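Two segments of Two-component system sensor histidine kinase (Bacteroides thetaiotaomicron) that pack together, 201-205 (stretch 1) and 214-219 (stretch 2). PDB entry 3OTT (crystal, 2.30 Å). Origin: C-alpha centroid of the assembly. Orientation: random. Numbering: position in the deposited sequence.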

ATOM      1  N   THR B 201     -16.890   0.713  -6.895  1.00 19.14           N
ATOM      2  CA  THR B 201     -16.936  -0.116  -8.096  1.00 19.78           C
ATOM      3  C   THR B 201     -17.952   0.427  -9.085  1.00 19.10           C
ATOM      4  O   THR B 201     -17.672   0.464 -10.240  1.00 20.18           O
ATOM      5  CB  THR B 201     -17.294  -1.558  -7.776  1.00 20.53           C
ATOM      6  OG1 THR B 201     -16.309  -2.062  -6.903  1.00 23.96           O
ATOM      7  CG2 THR B 201     -17.306  -2.445  -9.067  1.00 20.27           C
ATOM      8  N   ARG B 202     -19.127   0.863  -8.645  1.00 18.01           N
ATOM      9  CA  ARG B 202     -20.052   1.544  -9.560  1.00 16.17           C
ATOM     10  C   ARG B 202     -19.736   3.030  -9.678  1.00 16.80           C
ATOM     11  O   ARG B 202     -20.300   3.713 -10.543  1.00 17.96           O
ATOM     12  CB  ARG B 202     -21.506   1.333  -9.127  1.00 16.15           C
ATOM     13  CG  ARG B 202     -22.033  -0.164  -9.342  1.00 16.11           C
ATOM     14  CD  ARG B 202     -23.464  -0.402  -8.817  1.00 10.56           C
ATOM     15  NE  ARG B 202     -23.752  -1.854  -8.825  1.00 14.24           N
ATOM     16  CZ  ARG B 202     -23.528  -2.722  -7.818  1.00 15.07           C
ATOM     17  NH1 ARG B 202     -23.049  -2.330  -6.640  1.00  9.86           N
ATOM     18  NH2 ARG B 202     -23.859  -3.996  -7.971  1.00 12.80           N
ATOM     19  N   GLN B 203     -18.851   3.538  -8.820  1.00 15.77           N
ATOM     20  CA  GLN B 203     -18.539   4.985  -8.776  1.00 16.25           C
ATOM     21  C   GLN B 203     -19.755   5.903  -8.565  1.00 16.56           C
ATOM     22  O   GLN B 203     -19.934   6.899  -9.307  1.00 18.25           O
ATOM     23  CB  GLN B 203     -17.728   5.389  -9.991  1.00 17.00           C
ATOM     24  CG  GLN B 203     -16.423   4.507 -10.082  1.00 17.53           C
ATOM     25  CD  GLN B 203     -15.559   4.883 -11.227  1.00 24.06           C
ATOM     26  OE1 GLN B 203     -16.027   5.028 -12.392  1.00 28.67           O
ATOM     27  NE2 GLN B 203     -14.284   5.100 -10.927  1.00 24.95           N
ATOM     28  N   CYS B 204     -20.589   5.548  -7.583  1.00 13.82           N
ATOM     29  CA  CYS B 204     -21.762   6.335  -7.239  1.00 14.57           C
ATOM     30  C   CYS B 204     -21.856   6.447  -5.733  1.00 14.16           C
ATOM     31  O   CYS B 204     -21.186   5.750  -4.979  1.00 12.91           O
ATOM     32  CB  CYS B 204     -23.064   5.677  -7.791  1.00 13.92           C
ATOM     33  SG  CYS B 204     -23.374   3.963  -7.132  1.00 16.75           S
ATOM     34  N   VAL B 205     -22.763   7.300  -5.316  1.00 14.66           N
ATOM     35  CA  VAL B 205     -23.268   7.291  -3.961  1.00 12.34           C
ATOM     36  C   VAL B 205     -24.695   6.816  -4.031  1.00 13.41           C
ATOM     37  O   VAL B 205     -25.498   7.442  -4.667  1.00 13.25           O
ATOM     38  CB  VAL B 205     -23.252   8.685  -3.386  1.00 13.10           C
ATOM     39  CG1 VAL B 205     -23.819   8.694  -1.955  1.00 12.21           C
ATOM     40  CG2 VAL B 205     -21.828   9.214  -3.377  1.00 12.60           C
TER
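Stretch 2 214-219: FQYFPS

Stretch 2 meets stretch 1 as the neighbouring strand of an antiparallel sheet, but the pairing within these residues is short. Strand geometry in stretch 1 begins at Cys204, whereas Phe214, Gln215 and Tyr216 of stretch 2 are already extended, with phi between -109° and -113° and psi between 130° and 151°. Gln203, at phi/psi 56/47, has left-handed backbone angles, and the chain before it is loop. Because the loop is counted in, the end-to-end directions of the touching parts, 202 to 205 and 214 to 218, lie 99° apart; the antiparallel alignment belongs to the paired residues themselves.

The register is set by Val205 and Tyr216, a hydrogen-bonded pair with CA atoms 5.2 Å apart. Each satisfies the other twice: Val205 N donates to Tyr216 O at 2.9 Å, and Tyr216 N donates to Val205 O, also at 2.9 Å, with N-H...O angles of 161° and 172°. The side chains of Val205 and Tyr216 share one face of the sheet. Next to this ring of two bonds the backbones stay close, with Cys204 CA 3.1 Å from Tyr216 O and the CA atoms of Cys204 and Phe217 4.6 Å apart.

Cys204 carries the side-chain half of the contact. Its chi1 is p, and SG accepts a hydrogen bond from Gln215 NE2 at 3.3 Å, almost linear at 176°. Sulfur is a soft acceptor, so the length is unsurprising. The CA-to-CB bond of Gln215 points sideways, yet its m, t side chain brings the amide nearer to stretch 1; OE1 is satisfied elsewhere in the structure, leaving both ends of this buried amide engaged. Arg202 CD packs 3.8 Å from the same Gln215 NE2, while its guanidinium finds its hydrogen bonds outside the contact.

Phe217, with chi1 m, covers the turn into the strand. Cys204 CB lies 3.7 Å from Phe217 CE1 and makes an off-centre CH-pi contact, 4.1 Å from the ring centroid; Arg202 O approaches the ring edge, 3.9 Å from Phe217 CE1.

Past the paired residues, water takes over. Pro218 has no amide hydrogen to offer, and its CD sits 3.8 Å from Gln203 O. That carbonyl instead accepts from water 1, with Gln203 O to the water oxygen at 2.7 Å, and the same water accepts from Ser219 N at 3.0 Å. The rule to read here is economical: pair one residue fully, satisfy a buried amide with a thiol sulfur, and let one water bridge the backbones where the strands part.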

ATOM      1  N   PHE B 214     -31.800   5.944  -4.928  1.00 10.76           N
ATOM      2  CA  PHE B 214     -31.102   6.700  -5.976  1.00 11.46           C
ATOM      3  C   PHE B 214     -29.674   6.284  -6.077  1.00 12.72           C
ATOM      4  O   PHE B 214     -29.055   5.910  -5.068  1.00 11.98           O
ATOM      5  CB  PHE B 214     -31.132   8.171  -5.689  1.00 10.63           C
ATOM      6  CG  PHE B 214     -32.519   8.761  -5.693  1.00 12.01           C
ATOM      7  CD1 PHE B 214     -33.239   8.881  -4.523  1.00 11.09           C
ATOM      8  CD2 PHE B 214     -33.093   9.249  -6.902  1.00 11.47           C
ATOM      9  CE1 PHE B 214     -34.578   9.490  -4.543  1.00 14.61           C
ATOM     10  CE2 PHE B 214     -34.385   9.829  -6.935  1.00 14.48           C
ATOM     11  CZ  PHE B 214     -35.140   9.936  -5.725  1.00 12.34           C
ATOM     12  N   GLN B 215     -29.118   6.397  -7.278  1.00 14.88           N
ATOM     13  CA  GLN B 215     -27.683   6.461  -7.420  1.00 16.26           C
ATOM     14  C   GLN B 215     -27.312   7.832  -7.928  1.00 16.90           C
ATOM     15  O   GLN B 215     -27.831   8.268  -8.946  1.00 18.17           O
ATOM     16  CB  GLN B 215     -27.246   5.488  -8.469  1.00 17.19           C
ATOM     17  CG  GLN B 215     -27.181   4.103  -7.998  1.00 21.17           C
ATOM     18  CD  GLN B 215     -26.894   3.148  -9.132  1.00 24.93           C
ATOM     19  OE1 GLN B 215     -27.801   2.778  -9.906  1.00 27.13           O
ATOM     20  NE2 GLN B 215     -25.630   2.722  -9.233  1.00 21.18           N
ATOM     21  N   TYR B 216     -26.356   8.490  -7.277  1.00 17.04           N
ATOM     22  CA  TYR B 216     -25.814   9.776  -7.766  1.00 15.82           C
ATOM     23  C   TYR B 216     -24.391   9.533  -8.241  1.00 16.18           C
ATOM     24  O   TYR B 216     -23.643   8.820  -7.593  1.00 16.78           O
ATOM     25  CB  TYR B 216     -25.868  10.783  -6.645  1.00 14.31           C
ATOM     26  CG  TYR B 216     -25.028  12.028  -6.844  1.00 15.18           C
ATOM     27  CD1 TYR B 216     -25.432  13.008  -7.756  1.00 12.16           C
ATOM     28  CD2 TYR B 216     -23.856  12.236  -6.143  1.00 10.65           C
ATOM     29  CE1 TYR B 216     -24.735  14.150  -7.970  1.00 12.62           C
ATOM     30  CE2 TYR B 216     -23.094  13.414  -6.401  1.00 17.74           C
ATOM     31  CZ  TYR B 216     -23.588  14.382  -7.329  1.00 17.76           C
ATOM     32  OH  TYR B 216     -22.975  15.591  -7.620  1.00 17.95           O
ATOM     33  N   PHE B 217     -24.003  10.142  -9.357  1.00 15.94           N
ATOM     34  CA  PHE B 217     -22.671   9.879  -9.947  1.00 15.32           C
ATOM     35  C   PHE B 217     -21.944  11.186  -9.982  1.00 15.48           C
ATOM     36  O   PHE B 217     -22.202  12.029 -10.896  1.00 18.19           O
ATOM     37  CB  PHE B 217     -22.792   9.339 -11.390  1.00 13.70           C
ATOM     38  CG  PHE B 217     -23.563   8.068 -11.479  1.00 13.82           C
ATOM     39  CD1 PHE B 217     -22.895   6.858 -11.385  1.00 11.21           C
ATOM     40  CD2 PHE B 217     -24.969   8.069 -11.644  1.00 11.46           C
ATOM     41  CE1 PHE B 217     -23.592   5.621 -11.477  1.00 11.13           C
ATOM     42  CE2 PHE B 217     -25.671   6.863 -11.716  1.00 11.38           C
ATOM     43  CZ  PHE B 217     -24.980   5.620 -11.628  1.00 11.92           C
ATOM     44  N   PRO B 218     -21.036  11.386  -9.024  1.00 15.35           N
ATOM     45  CA  PRO B 218     -20.353  12.683  -8.890  1.00 15.05           C
ATOM     46  C   PRO B 218     -19.511  13.045 -10.112  1.00 15.49           C
ATOM     47  O   PRO B 218     -19.335  14.226 -10.398  1.00 17.90           O
ATOM     48  CB  PRO B 218     -19.484  12.549  -7.614  1.00 15.08           C
ATOM     49  CG  PRO B 218     -19.822  11.167  -6.999  1.00 15.89           C
ATOM     50  CD  PRO B 218     -20.690  10.405  -7.964  1.00 15.45           C
ATOM     51  N   SER B 219     -19.008  12.075 -10.847  1.00 15.08           N
ATOM     52  CA  SER B 219     -18.243  12.415 -12.049  1.00 16.19           C
ATOM     53  C   SER B 219     -19.014  13.174 -13.156  1.00 16.95           C
ATOM     54  O   SER B 219     -18.395  13.844 -13.959  1.00 18.47           O
ATOM     55  CB  SER B 219     -17.608  11.185 -12.635  1.00 14.58           C
ATOM     56  OG  SER B 219     -18.643  10.360 -13.095  1.00 18.51           O
TER
HETATM   57  O   HOH W   1     -19.063   9.056 -10.726  1.00  8.82           O